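Non-reducing end alpha-L-arabinofuranosidase BoGH43B (Bacteroides ovatus, PDB 5JOZ) removes terminal non-reducing alpha-L-arabinofuranosyl residues from xyloglucan side chains by hydrolysis, turning 'S' units into 'X' units during breakdown of the polysaccharide. Local coordinates at residues H55-P60 and G101-T106; D25-T30 and G85-I90; V105-K108 and P113-D116; E61-M66 and G73-P78; T79-D84 and H238-Q243. All coordinates share one frame; numbering follows the deposited sequence.

Contact 1 of 5, residues H55-P60 and G101-T106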
# COMPACT_ATOMS: atom_id res chain seq x y z
N HIS A 55 1.19 -6.07 -10.57
CA HIS A 55 0.24 -5.08 -10.10
C HIS A 55 -0.99 -5.15 -10.99
O HIS A 55 -0.86 -5.37 -12.20
CB HIS A 55 0.87 -3.68 -10.14
CG HIS A 55 2.10 -3.55 -9.30
ND1 HIS A 55 3.32 -4.08 -9.68
CD2 HIS A 55 2.30 -2.97 -8.09
CE1 HIS A 55 4.21 -3.84 -8.73
NE2 HIS A 55 3.62 -3.16 -7.76
N ALA A 56 -2.17 -4.99 -10.42
CA ALA A 56 -3.40 -5.02 -11.21
C ALA A 56 -3.42 -3.86 -12.19
O ALA A 56 -3.91 -4.01 -13.30
CB ALA A 56 -4.62 -4.97 -10.32
N LEU A 57 -2.88 -2.72 -11.76
CA LEU A 57 -2.91 -1.49 -12.55
C LEU A 57 -1.47 -1.04 -12.91
O LEU A 57 -0.94 -0.07 -12.36
CB LEU A 57 -3.72 -0.42 -11.80
CG LEU A 57 -5.04 -0.84 -11.13
CD1 LEU A 57 -5.65 0.36 -10.43
CD2 LEU A 57 -6.05 -1.45 -12.11
N SER A 58 -0.89 -1.78 -13.86
CA SER A 58 0.49 -1.56 -14.35
C SER A 58 0.61 -0.61 -15.56
O SER A 58 1.72 -0.43 -16.07
CB SER A 58 1.12 -2.91 -14.73
OG SER A 58 1.12 -3.84 -13.65
N ARG A 59 -0.50 -0.02 -16.02
CA ARG A 59 -0.47 0.87 -17.19
C ARG A 59 -1.25 2.16 -16.90
O ARG A 59 -2.15 2.16 -16.06
CB ARG A 59 -1.06 0.15 -18.41
CG ARG A 59 -0.25 -1.08 -18.85
CD ARG A 59 -0.72 -1.69 -20.17
NE ARG A 59 -2.18 -1.86 -20.25
CZ ARG A 59 -2.88 -2.83 -19.68
NH1 ARG A 59 -2.30 -3.76 -18.91
NH2 ARG A 59 -4.20 -2.88 -19.85
N PRO A 60 -0.91 3.26 -17.58
CA PRO A 60 -1.65 4.52 -17.35
C PRO A 60 -3.16 4.50 -17.73
O PRO A 60 -3.94 5.25 -17.16
CB PRO A 60 -0.88 5.55 -18.20
CG PRO A 60 -0.09 4.76 -19.20
CD PRO A 60 0.17 3.42 -18.58
N GLY A 101 -14.73 6.49 -11.41
CA GLY A 101 -15.04 5.97 -10.07
C GLY A 101 -14.75 4.48 -9.96
O GLY A 101 -13.59 4.07 -10.06
N VAL A 102 -15.79 3.68 -9.77
CA VAL A 102 -15.62 2.25 -9.55
C VAL A 102 -15.31 1.56 -10.86
O VAL A 102 -15.97 1.81 -11.85
CB VAL A 102 -16.85 1.64 -8.86
CG1 VAL A 102 -16.75 0.12 -8.77
CG2 VAL A 102 -17.00 2.24 -7.46
N PHE A 103 -14.31 0.68 -10.85
CA PHE A 103 -13.89 -0.08 -12.04
C PHE A 103 -13.49 -1.49 -11.63
O PHE A 103 -13.19 -1.73 -10.47
CB PHE A 103 -12.66 0.58 -12.70
CG PHE A 103 -11.43 0.48 -11.86
CD1 PHE A 103 -11.20 1.41 -10.86
CD2 PHE A 103 -10.54 -0.59 -11.99
CE1 PHE A 103 -10.11 1.30 -10.02
CE2 PHE A 103 -9.44 -0.70 -11.16
CZ PHE A 103 -9.22 0.25 -10.17
N TYR A 104 -13.44 -2.40 -12.59
CA TYR A 104 -12.68 -3.62 -12.41
C TYR A 104 -11.82 -3.94 -13.62
O TYR A 104 -12.04 -3.43 -14.70
CB TYR A 104 -13.56 -4.83 -12.01
CG TYR A 104 -14.55 -5.35 -13.03
CD1 TYR A 104 -15.83 -4.80 -13.13
CD2 TYR A 104 -14.24 -6.44 -13.86
CE1 TYR A 104 -16.75 -5.29 -14.05
CE2 TYR A 104 -15.16 -6.93 -14.78
CZ TYR A 104 -16.42 -6.35 -14.88
OH TYR A 104 -17.34 -6.81 -15.78
N VAL A 105 -10.82 -4.80 -13.39
CA VAL A 105 -9.92 -5.32 -14.42
C VAL A 105 -9.81 -6.83 -14.25
O VAL A 105 -10.00 -7.33 -13.15
CB VAL A 105 -8.51 -4.68 -14.35
CG1 VAL A 105 -8.56 -3.23 -14.78
CG2 VAL A 105 -7.90 -4.79 -12.96
N THR A 106 -9.46 -7.52 -15.33
CA THR A 106 -9.43 -8.98 -15.37
C THR A 106 -8.12 -9.54 -15.92
O THR A 106 -7.40 -8.85 -16.61
CB THR A 106 -10.60 -9.58 -16.22
OG1 THR A 106 -10.40 -9.30 -17.62
CG2 THR A 106 -11.94 -9.02 -15.78

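Contact 2 of 5, residues D25-T30 and G85-I90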
# COMPACT_ATOMS: atom_id res chain seq x y z
N ASP A 25 -2.86 -22.10 -4.58
CA ASP A 25 -2.30 -20.75 -4.64
C ASP A 25 -3.20 -19.70 -4.01
O ASP A 25 -4.43 -19.74 -4.17
CB ASP A 25 -1.98 -20.42 -6.08
CG ASP A 25 -0.92 -21.34 -6.64
OD1 ASP A 25 0.23 -21.26 -6.16
OD2 ASP A 25 -1.25 -22.17 -7.52
N PHE A 26 -2.58 -18.77 -3.27
CA PHE A 26 -3.26 -17.63 -2.66
C PHE A 26 -2.75 -16.35 -3.28
O PHE A 26 -1.57 -16.21 -3.51
CB PHE A 26 -3.02 -17.57 -1.15
CG PHE A 26 -3.57 -18.75 -0.41
CD1 PHE A 26 -2.82 -19.91 -0.29
CD2 PHE A 26 -4.84 -18.71 0.15
CE1 PHE A 26 -3.32 -21.01 0.39
CE2 PHE A 26 -5.34 -19.80 0.83
CZ PHE A 26 -4.58 -20.96 0.95
N TYR A 27 -3.67 -15.42 -3.53
CA TYR A 27 -3.35 -14.13 -4.12
C TYR A 27 -3.98 -13.03 -3.29
O TYR A 27 -5.07 -13.20 -2.73
CB TYR A 27 -3.85 -14.09 -5.56
CG TYR A 27 -3.21 -15.16 -6.40
CD1 TYR A 27 -1.90 -15.01 -6.85
CD2 TYR A 27 -3.88 -16.32 -6.73
CE1 TYR A 27 -1.29 -16.00 -7.61
CE2 TYR A 27 -3.28 -17.31 -7.50
CZ TYR A 27 -1.98 -17.15 -7.93
OH TYR A 27 -1.36 -18.11 -8.68
N LEU A 28 -3.30 -11.90 -3.22
CA LEU A 28 -3.71 -10.82 -2.35
C LEU A 28 -3.34 -9.47 -2.93
O LEU A 28 -2.27 -9.30 -3.50
CB LEU A 28 -3.07 -11.00 -0.98
CG LEU A 28 -3.47 -10.10 0.18
CD1 LEU A 28 -3.26 -10.87 1.49
CD2 LEU A 28 -2.68 -8.81 0.20
N VAL A 29 -4.24 -8.50 -2.76
CA VAL A 29 -4.04 -7.13 -3.20
C VAL A 29 -4.22 -6.17 -2.07
O VAL A 29 -4.99 -6.43 -1.16
CB VAL A 29 -5.01 -6.70 -4.32
CG1 VAL A 29 -4.57 -7.27 -5.66
CG2 VAL A 29 -6.46 -7.07 -4.00
N THR A 30 -3.55 -5.03 -2.17
CA THR A 30 -3.65 -3.95 -1.21
C THR A 30 -3.80 -2.63 -1.95
O THR A 30 -3.36 -2.52 -3.09
CB THR A 30 -2.39 -3.91 -0.31
OG1 THR A 30 -1.20 -3.87 -1.11
CG2 THR A 30 -2.34 -5.15 0.56
N GLY A 85 -11.37 -19.58 -14.60
CA GLY A 85 -10.14 -19.25 -15.32
C GLY A 85 -9.78 -17.78 -15.42
O GLY A 85 -8.82 -17.45 -16.11
N THR A 86 -10.52 -16.91 -14.73
CA THR A 86 -10.37 -15.46 -14.83
C THR A 86 -10.33 -14.80 -13.43
O THR A 86 -11.21 -15.03 -12.60
CB THR A 86 -11.51 -14.86 -15.68
OG1 THR A 86 -11.47 -15.40 -17.00
CG2 THR A 86 -11.43 -13.33 -15.75
N PHE A 87 -9.31 -13.97 -13.19
CA PHE A 87 -9.19 -13.17 -11.96
C PHE A 87 -9.85 -11.84 -12.17
O PHE A 87 -9.77 -11.30 -13.26
CB PHE A 87 -7.72 -12.92 -11.61
CG PHE A 87 -6.98 -14.15 -11.25
CD1 PHE A 87 -6.45 -14.98 -12.24
CD2 PHE A 87 -6.79 -14.50 -9.91
CE1 PHE A 87 -5.76 -16.13 -11.90
CE2 PHE A 87 -6.10 -15.65 -9.58
CZ PHE A 87 -5.59 -16.47 -10.56
N TYR A 88 -10.48 -11.30 -11.13
CA TYR A 88 -11.18 -10.02 -11.17
C TYR A 88 -10.70 -9.16 -10.01
O TYR A 88 -10.61 -9.65 -8.88
CB TYR A 88 -12.69 -10.21 -11.03
CG TYR A 88 -13.36 -10.92 -12.19
CD1 TYR A 88 -13.29 -12.30 -12.31
CD2 TYR A 88 -14.06 -10.21 -13.15
CE1 TYR A 88 -13.90 -12.96 -13.37
CE2 TYR A 88 -14.68 -10.86 -14.21
CZ TYR A 88 -14.60 -12.23 -14.32
OH TYR A 88 -15.19 -12.89 -15.37
N VAL A 89 -10.37 -7.90 -10.29
CA VAL A 89 -10.04 -6.95 -9.26
C VAL A 89 -10.88 -5.69 -9.43
O VAL A 89 -10.72 -4.98 -10.42
CB VAL A 89 -8.55 -6.58 -9.25
CG1 VAL A 89 -8.28 -5.47 -8.25
CG2 VAL A 89 -7.72 -7.79 -8.89
N ILE A 90 -11.73 -5.41 -8.45
CA ILE A 90 -12.61 -4.25 -8.45
C ILE A 90 -12.09 -3.27 -7.41
O ILE A 90 -11.63 -3.68 -6.35
CB ILE A 90 -14.10 -4.67 -8.19
CG1 ILE A 90 -15.07 -3.58 -8.64
CG2 ILE A 90 -14.37 -5.00 -6.73
CD1 ILE A 90 -16.52 -4.00 -8.60

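Contact 3 of 5, residues V105-K108 and P113-D116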
# COMPACT_ATOMS: atom_id res chain seq x y z
N VAL A 105 -10.82 -4.80 -13.39
CA VAL A 105 -9.92 -5.32 -14.42
C VAL A 105 -9.81 -6.83 -14.25
O VAL A 105 -10.00 -7.33 -13.15
CB VAL A 105 -8.51 -4.68 -14.35
CG1 VAL A 105 -8.56 -3.23 -14.78
CG2 VAL A 105 -7.90 -4.79 -12.96
N THR A 106 -9.46 -7.52 -15.33
CA THR A 106 -9.43 -8.98 -15.37
C THR A 106 -8.12 -9.54 -15.92
O THR A 106 -7.40 -8.85 -16.61
CB THR A 106 -10.60 -9.58 -16.22
OG1 THR A 106 -10.40 -9.30 -17.62
CG2 THR A 106 -11.94 -9.02 -15.78
N ALA A 107 -7.85 -10.80 -15.61
CA ALA A 107 -6.64 -11.47 -16.10
C ALA A 107 -6.76 -13.00 -16.07
O ALA A 107 -7.50 -13.56 -15.26
CB ALA A 107 -5.44 -11.04 -15.28
N LYS A 108 -6.04 -13.66 -16.97
CA LYS A 108 -5.87 -15.11 -16.92
C LYS A 108 -4.71 -15.44 -15.98
O LYS A 108 -4.78 -16.38 -15.21
CB LYS A 108 -5.61 -15.67 -18.33
N PRO A 113 -0.72 -10.00 -18.14
CA PRO A 113 -1.28 -8.65 -18.18
C PRO A 113 -2.75 -8.57 -17.73
O PRO A 113 -3.52 -9.51 -17.94
CB PRO A 113 -1.20 -8.31 -19.67
CG PRO A 113 -1.40 -9.63 -20.35
CD PRO A 113 -0.62 -10.59 -19.50
N TRP A 114 -3.12 -7.44 -17.14
CA TRP A 114 -4.51 -7.17 -16.79
C TRP A 114 -5.16 -6.31 -17.88
O TRP A 114 -4.48 -5.55 -18.56
CB TRP A 114 -4.61 -6.45 -15.45
CG TRP A 114 -4.20 -7.32 -14.28
CD1 TRP A 114 -2.93 -7.60 -13.87
CD2 TRP A 114 -5.07 -8.02 -13.38
NE1 TRP A 114 -2.95 -8.42 -12.78
CE2 TRP A 114 -4.25 -8.69 -12.45
CE3 TRP A 114 -6.46 -8.14 -13.28
CZ2 TRP A 114 -4.78 -9.49 -11.42
CZ3 TRP A 114 -6.99 -8.92 -12.26
CH2 TRP A 114 -6.14 -9.58 -11.34
N SER A 115 -6.48 -6.41 -18.00
CA SER A 115 -7.25 -5.61 -18.95
C SER A 115 -7.31 -4.12 -18.60
O SER A 115 -6.90 -3.68 -17.50
CB SER A 115 -8.69 -6.14 -19.02
OG SER A 115 -9.42 -5.83 -17.84
N ASP A 116 -7.85 -3.35 -19.55
CA ASP A 116 -8.24 -1.95 -19.31
C ASP A 116 -9.46 -1.97 -18.38
O ASP A 116 -10.07 -3.02 -18.21
CB ASP A 116 -8.55 -1.26 -20.65
CG ASP A 116 -7.30 -1.05 -21.52
OD1 ASP A 116 -6.16 -1.22 -21.03
OD2 ASP A 116 -7.47 -0.71 -22.71
O HOH W 1 -3.66 -12.48 -18.11

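Contact 4 of 5, residues E61-M66 and G73-P78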
# COMPACT_ATOMS: atom_id res chain seq x y z
N GLU A 61 -3.56 3.65 -18.68
CA GLU A 61 -4.99 3.60 -19.06
C GLU A 61 -5.87 2.91 -18.01
O GLU A 61 -7.05 3.25 -17.91
CB GLU A 61 -5.20 3.02 -20.47
CG GLU A 61 -4.71 1.60 -20.70
CD GLU A 61 -3.41 1.51 -21.50
OE1 GLU A 61 -2.49 2.33 -21.27
OE2 GLU A 61 -3.32 0.58 -22.35
N ASN A 62 -5.31 1.98 -17.23
CA ASN A 62 -6.04 1.38 -16.09
C ASN A 62 -5.70 1.96 -14.69
O ASN A 62 -6.29 1.53 -13.71
CB ASN A 62 -6.01 -0.17 -16.10
CG ASN A 62 -4.61 -0.77 -15.98
OD1 ASN A 62 -3.67 -0.12 -15.53
ND2 ASN A 62 -4.48 -2.03 -16.39
N ASN A 63 -4.78 2.93 -14.61
CA ASN A 63 -4.62 3.74 -13.38
C ASN A 63 -4.43 5.22 -13.76
O ASN A 63 -3.32 5.75 -13.69
CB ASN A 63 -3.45 3.23 -12.50
CG ASN A 63 -3.60 3.59 -11.00
OD1 ASN A 63 -4.57 4.23 -10.57
ND2 ASN A 63 -2.63 3.17 -10.19
N PRO A 64 -5.53 5.89 -14.16
CA PRO A 64 -5.47 7.35 -14.37
C PRO A 64 -5.35 8.09 -13.04
O PRO A 64 -6.27 8.04 -12.23
CB PRO A 64 -6.81 7.67 -15.06
CG PRO A 64 -7.72 6.54 -14.71
CD PRO A 64 -6.84 5.33 -14.52
N LEU A 65 -4.22 8.76 -12.83
CA LEU A 65 -3.90 9.36 -11.53
C LEU A 65 -3.62 10.86 -11.51
O LEU A 65 -3.55 11.44 -10.42
CB LEU A 65 -2.72 8.63 -10.90
CG LEU A 65 -3.02 7.22 -10.35
CD1 LEU A 65 -1.73 6.53 -9.96
CD2 LEU A 65 -3.97 7.28 -9.17
N MET A 66 -3.48 11.49 -12.68
CA MET A 66 -3.03 12.89 -12.73
C MET A 66 -4.05 13.82 -12.08
O MET A 66 -5.27 13.65 -12.23
CB MET A 66 -2.75 13.32 -14.18
CG MET A 66 -1.59 12.59 -14.86
SD MET A 66 0.04 12.66 -14.05
CE MET A 66 1.10 12.82 -15.48
N GLY A 73 -6.21 10.68 -2.59
CA GLY A 73 -6.63 10.42 -3.97
C GLY A 73 -6.09 9.10 -4.48
O GLY A 73 -5.26 8.44 -3.83
N GLY A 74 -6.58 8.70 -5.65
CA GLY A 74 -6.17 7.49 -6.34
C GLY A 74 -6.89 6.22 -5.92
O GLY A 74 -8.09 6.24 -5.65
N GLN A 75 -6.16 5.11 -5.86
CA GLN A 75 -6.75 3.79 -5.62
C GLN A 75 -7.05 3.49 -4.15
O GLN A 75 -6.14 3.48 -3.32
CB GLN A 75 -5.85 2.71 -6.21
CG GLN A 75 -5.67 2.80 -7.71
CD GLN A 75 -6.99 2.73 -8.49
OE1 GLN A 75 -7.98 2.22 -7.98
NE2 GLN A 75 -7.00 3.24 -9.72
N TYR A 76 -8.33 3.25 -3.86
CA TYR A 76 -8.85 2.92 -2.53
C TYR A 76 -9.00 1.39 -2.45
O TYR A 76 -8.45 0.69 -3.30
CB TYR A 76 -10.19 3.64 -2.27
CG TYR A 76 -10.06 5.02 -1.71
CD1 TYR A 76 -9.30 5.98 -2.37
CD2 TYR A 76 -10.73 5.39 -0.54
CE1 TYR A 76 -9.18 7.28 -1.87
CE2 TYR A 76 -10.62 6.69 -0.03
CZ TYR A 76 -9.84 7.63 -0.70
OH TYR A 76 -9.69 8.91 -0.24
N ALA A 77 -9.68 0.88 -1.44
CA ALA A 77 -9.77 -0.58 -1.20
C ALA A 77 -10.18 -1.38 -2.43
O ALA A 77 -11.25 -1.13 -2.98
CB ALA A 77 -10.72 -0.88 -0.07
N PRO A 78 -9.33 -2.32 -2.87
CA PRO A 78 -9.67 -3.25 -3.93
C PRO A 78 -10.24 -4.54 -3.38
O PRO A 78 -9.93 -4.91 -2.24
CB PRO A 78 -8.33 -3.54 -4.56
CG PRO A 78 -7.42 -3.59 -3.36
CD PRO A 78 -7.97 -2.60 -2.38

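Contact 5 of 5, residues T79-D84 and H238-Q243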
# COMPACT_ATOMS: atom_id res chain seq x y z
N THR A 79 -11.04 -5.23 -4.18
CA THR A 79 -11.43 -6.60 -3.87
C THR A 79 -10.94 -7.50 -5.01
O THR A 79 -11.05 -7.12 -6.18
CB THR A 79 -12.96 -6.69 -3.62
OG1 THR A 79 -13.29 -5.89 -2.48
CG2 THR A 79 -13.41 -8.11 -3.38
N LEU A 80 -10.37 -8.67 -4.67
CA LEU A 80 -9.79 -9.63 -5.62
C LEU A 80 -10.58 -10.94 -5.58
O LEU A 80 -10.73 -11.54 -4.51
CB LEU A 80 -8.33 -9.92 -5.27
CG LEU A 80 -7.59 -11.13 -5.85
CD1 LEU A 80 -7.45 -11.06 -7.36
CD2 LEU A 80 -6.19 -11.23 -5.25
N ARG A 81 -11.07 -11.39 -6.72
CA ARG A 81 -11.78 -12.68 -6.80
C ARG A 81 -11.39 -13.45 -8.05
O ARG A 81 -10.73 -12.91 -8.94
CB ARG A 81 -13.29 -12.45 -6.76
CG ARG A 81 -13.81 -11.72 -5.53
CD ARG A 81 -13.73 -12.56 -4.28
NE ARG A 81 -14.22 -11.86 -3.07
CZ ARG A 81 -13.49 -11.47 -2.02
NH1 ARG A 81 -12.18 -11.66 -1.95
NH2 ARG A 81 -14.09 -10.86 -1.00
N TYR A 82 -11.78 -14.72 -8.08
CA TYR A 82 -11.46 -15.63 -9.17
C TYR A 82 -12.68 -16.48 -9.54
O TYR A 82 -13.32 -17.05 -8.66
CB TYR A 82 -10.32 -16.56 -8.75
CG TYR A 82 -9.95 -17.61 -9.77
CD1 TYR A 82 -9.07 -17.33 -10.81
CD2 TYR A 82 -10.50 -18.90 -9.70
CE1 TYR A 82 -8.72 -18.29 -11.74
CE2 TYR A 82 -10.16 -19.87 -10.63
CZ TYR A 82 -9.27 -19.57 -11.65
OH TYR A 82 -8.92 -20.52 -12.57
N HIS A 83 -12.98 -16.56 -10.84
CA HIS A 83 -14.08 -17.38 -11.36
C HIS A 83 -13.82 -17.87 -12.79
O HIS A 83 -13.58 -17.07 -13.69
CB HIS A 83 -15.40 -16.61 -11.32
CG HIS A 83 -16.59 -17.42 -11.73
ND1 HIS A 83 -17.01 -18.54 -11.04
CD2 HIS A 83 -17.47 -17.26 -12.75
CE1 HIS A 83 -18.08 -19.04 -11.62
NE2 HIS A 83 -18.38 -18.29 -12.67
N ASP A 84 -13.87 -19.20 -12.97
CA ASP A 84 -13.75 -19.85 -14.28
C ASP A 84 -12.58 -19.34 -15.11
O ASP A 84 -12.76 -18.70 -16.16
CB ASP A 84 -15.08 -19.75 -15.05
CG ASP A 84 -16.06 -20.84 -14.68
OD1 ASP A 84 -16.18 -21.17 -13.48
OD2 ASP A 84 -16.71 -21.37 -15.61
N HIS A 238 -11.17 -4.09 8.46
CA HIS A 238 -11.19 -4.29 7.01
C HIS A 238 -10.65 -5.67 6.60
O HIS A 238 -9.69 -5.79 5.84
CB HIS A 238 -10.46 -3.17 6.26
CG HIS A 238 -10.96 -2.96 4.86
ND1 HIS A 238 -11.50 -1.76 4.43
CD2 HIS A 238 -11.03 -3.80 3.80
CE1 HIS A 238 -11.86 -1.87 3.16
NE2 HIS A 238 -11.60 -3.10 2.76
N ALA A 239 -11.30 -6.70 7.13
CA ALA A 239 -10.93 -8.08 6.87
C ALA A 239 -11.56 -8.66 5.60
O ALA A 239 -12.53 -8.12 5.07
CB ALA A 239 -11.30 -8.94 8.07
N ASP A 240 -10.96 -9.75 5.12
CA ASP A 240 -11.48 -10.59 4.05
C ASP A 240 -11.22 -12.05 4.42
O ASP A 240 -10.13 -12.38 4.88
CB ASP A 240 -10.80 -10.24 2.71
CG ASP A 240 -11.57 -10.78 1.49
OD1 ASP A 240 -12.66 -11.38 1.64
OD2 ASP A 240 -11.08 -10.61 0.35
N LEU A 241 -12.21 -12.91 4.24
CA LEU A 241 -12.10 -14.32 4.64
C LEU A 241 -11.54 -15.18 3.51
O LEU A 241 -11.63 -14.82 2.35
CB LEU A 241 -13.46 -14.87 5.09
CG LEU A 241 -14.16 -14.19 6.28
CD1 LEU A 241 -15.42 -14.96 6.65
CD2 LEU A 241 -13.28 -14.06 7.51
N VAL A 242 -10.94 -16.31 3.86
CA VAL A 242 -10.51 -17.33 2.89
C VAL A 242 -10.63 -18.69 3.54
O VAL A 242 -10.30 -18.85 4.72
CB VAL A 242 -9.04 -17.12 2.42
CG1 VAL A 242 -8.06 -17.04 3.59
CG2 VAL A 242 -8.62 -18.21 1.45
N GLN A 243 -11.08 -19.68 2.79
CA GLN A 243 -11.21 -21.03 3.31
C GLN A 243 -10.18 -21.94 2.64
O GLN A 243 -9.97 -21.87 1.43
CB GLN A 243 -12.63 -21.58 3.08
CG GLN A 243 -12.90 -22.85 3.87
CD GLN A 243 -14.23 -23.54 3.55
OE1 GLN A 243 -14.74 -23.44 2.44
NE2 GLN A 243 -14.77 -24.25 4.53

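Contact 1 of 5, residues H55-P60 and G101-T106
Ala56 and Leu57 meet Phe103 and Val105 from a corner of the chain, whose polar tie is a 2.9 Å hydrogen bond from Ser58 OG to His55 O. This bond spans the turn after strand 51-55; the hydroxyl lies above the carbonyl plane, 41° out of it and not on a lone pair.

Leu57 has the largest share of the packing. Its isobutyl group comes from the opposite direction to Phe103 and meets the ring obliquely at CZ and CE2: CD1 lies 3.6 Å from Phe103 CZ, and CD2 lies 3.6 Å from Phe103 CE2. The ring gets there because Phe103 CG sits between its own backbone N and carbonyl carbon (chi1 68°), while the plane of the ring has Gly101 O at its edge. Leu57 CD2 also reaches Val105, coming within 3.9 Å of CG2 and 4.1 Å of CG1, and thus wedges between neighbouring side chains on one face of strand 102-107. Ala56 adds a lighter touch, its CB 4.2 Å from Val105 CG2.

Leu57 and Phe103 both rest on Gln75 as well, and a salt bridge from Arg59 to Asp116 ties the same loop to the chain beyond strand 102-107. The corner thereby joins the end of the first four-stranded blade of the GH43 propeller to the second. Its touching residues are all buried and meet almost wholly through apolar side-chain atoms, though Ala56 O also lies against Val105 CG2, which implies cohesion by shape and exclusion of water.

Contact 2 of 5, residues D25-T30 and G85-I90
Tyr27 and Phe87 form a T-shaped aromatic pair between two antiparallel sheets. The edge of Phe87 is turned toward the face of Tyr27, with the ring planes at 85° and the centroids 5.3 Å apart. Phe87 CE2 leads, 3.7 Å from Tyr27 CD2, and Phe87 CZ follows at 3.9 Å from Tyr27 CE2. Both side chains leave their strands toward each other, and the first torsion (chi1 -60° for Tyr27) sets each ring beside its backbone N. Tyr27 is stacked on His43 as well, and Phe87 meets the ring of Tyr82, so the pair belongs to a larger aromatic cluster.

Aliphatic contact is looser. Two residues further along each strand, Val29 CG1 comes to 4.5 Å from Val89 CG2, and both valines also lean on Leu80.

Between these two segments there is no polar link; the strands, 9.8 Å apart between Tyr27 CA and Phe87 CA, keep their backbone bonds for their own sheets. This is face-to-face packing of adjacent blades in the five-bladed propeller of the family, here the first on the second. Ring hydrogens of Phe87 pointed at the electron-rich face of Tyr27 should add a modest electrostatic attraction to an otherwise apolar, buried interface.

Contact 3 of 5, residues V105-K108 and P113-D116
The indole of Trp114 lies against strand 102-107 with the methyl of Ala107 over one face: Ala107 CB is 3.7 Å from the centroid of the six-membered ring and 16° off its normal, a CH-pi contact. At the ring edge, close to its plane, comes Val105 O, 3.5 Å from Trp114 CZ3. Val105 CG2 touches CE3 of the same ring, while Trp114 NE1 is bonded to Pro110 O.

Next along the chain, Ser115 pairs twice with Thr106. Ser115 N donates to Thr106 O at 3.0 Å, in the carbonyl plane, and Thr106 N donates to Ser115 OG at 3.0 Å, with an N-H...O angle of 159°. With chi1 72° the hydroxyl is swung to where a strand neighbour would offer its carbonyl; it donates a hydrogen bond to Asp116 O at 2.9 Å. Toward the turn, a water accepts from Lys108 N and donates to Pro113 O, beside the cis peptide bond that precedes this proline.

The two segments run roughly antiparallel and begin the return from strand 102-107 to the outer edge strand 118-119 of the second blade. One backbone bond, one serine hydroxyl and one water between them continue the pairing, and the indole covers Ala107 and the CG2 branch of Val105.

Contact 4 of 5, residues E61-M66 and G73-P78
Gln75 has the most surface buried here, and its partner is Asn63: the two side chains approach from opposite directions, with their amide planes 55° apart. Asn63 CG is swung anti to the backbone N (chi1 -155°), which carries the amide across to the strand although the side chain leaves the backbone obliquely. Asn63 OD1 then lies 3.4 Å from Gln75 CG and 2.8 Å from the atom modelled as Gln75 NE2. The Gln75 chain is bent at chi2, which folds it back toward the loop.

Leu65 makes the third part of the contact. Its CD2 methyl settles on the bare alpha carbon of Gly74, with Leu65 CD2 to Gly74 CA 3.6 Å; the lack of a side chain on the glycine lets the methyl come this near. The backbone of Gly74 is bonded to Tyr94 in the neighbouring strand.

On the loop side, Asn328 of the C-terminal part of the chain is hydrogen-bonded to Asn63 O and Leu65 N. The contact thus joins three things: the entry of strand 74-83, the inner strand of the second propeller blade; the loop leading to it; and the other domain. The side chain of Gln75 lies about 9 Å from that of Asp16, the probable proton acceptor. In this buried patch two amides lie against each other beside close apolar packing of Leu65 CD2 on the CA of Gly74.

Contact 5 of 5, residues T79-D84 and H238-Q243
Across the core of the five-bladed propeller, residues 79-84 on the inner strand of the second blade are joined to residues 238-243 on the inner strand of the fifth by a buried salt bridge, Arg81 to Asp240. The guanidinium grips the carboxylate end-on with two nitrogens. Arg81 NH1 donates to Asp240 OD2 at 2.8 Å, nearly straight at 168°, in the guanidinium plane and onto the syn lone pair. Arg81 NH2 donates to Asp240 OD1 at 3.0 Å, also on the syn side but out of the carboxylate plane. A second, weak bond runs from Arg81 NH2 to Asp240 OD2 at 3.3 Å. The two flat groups are twisted 43° apart, consistent with NH1 donating in plane and NH2 at an angle.

Arg81 turns inward through a bend at chi2 (-70°). It is then held by its own strand: NH1 also donates to Leu80 O at 2.9 Å, and Thr79 CG2 lies over one face of the guanidinium. Asp240 comes to meet it with CG opposite the backbone N.

Both charges have further partners. Arg81 NE bridges to Glu130 on strand 128-132, Asp240 OD1 is bonded to Tyr181 on strand 176-183, and Asp240 OD2 to Ser18 and Ile19 on strand 18-22. Inner strands of all five blades therefore feed one polar cluster, which would be expected to keep both groups charged. Asp240 lies about 9 Å, side chain to side chain, from Asp16, the probable proton acceptor. Such a knot of inner strands round the central axis befits the GH43 beta-propeller.

Overall arrangement
From the N terminus, strand 25-29 opens contact 2, which closes a long loop at strand 86-94 and packs the first propeller blade on the second. Contact 1 joins the loop after strand 51-55 to strand 102-107 and crosses contact 2. Contact 4 closes a short loop lying within both, joining the same loop to the start of strand 74-83. Contact 5 leaves from 79-84, crosses contacts 1 and 2, and returns only at 238-243, tying the second blade to the fifth. Within its span lies contact 3, which begins where contact 1 ends and leads from strand 102-107 toward the second blade's edge strand. Arg59 links contacts 1 and 3, and Asn62 links contacts 3 and 4.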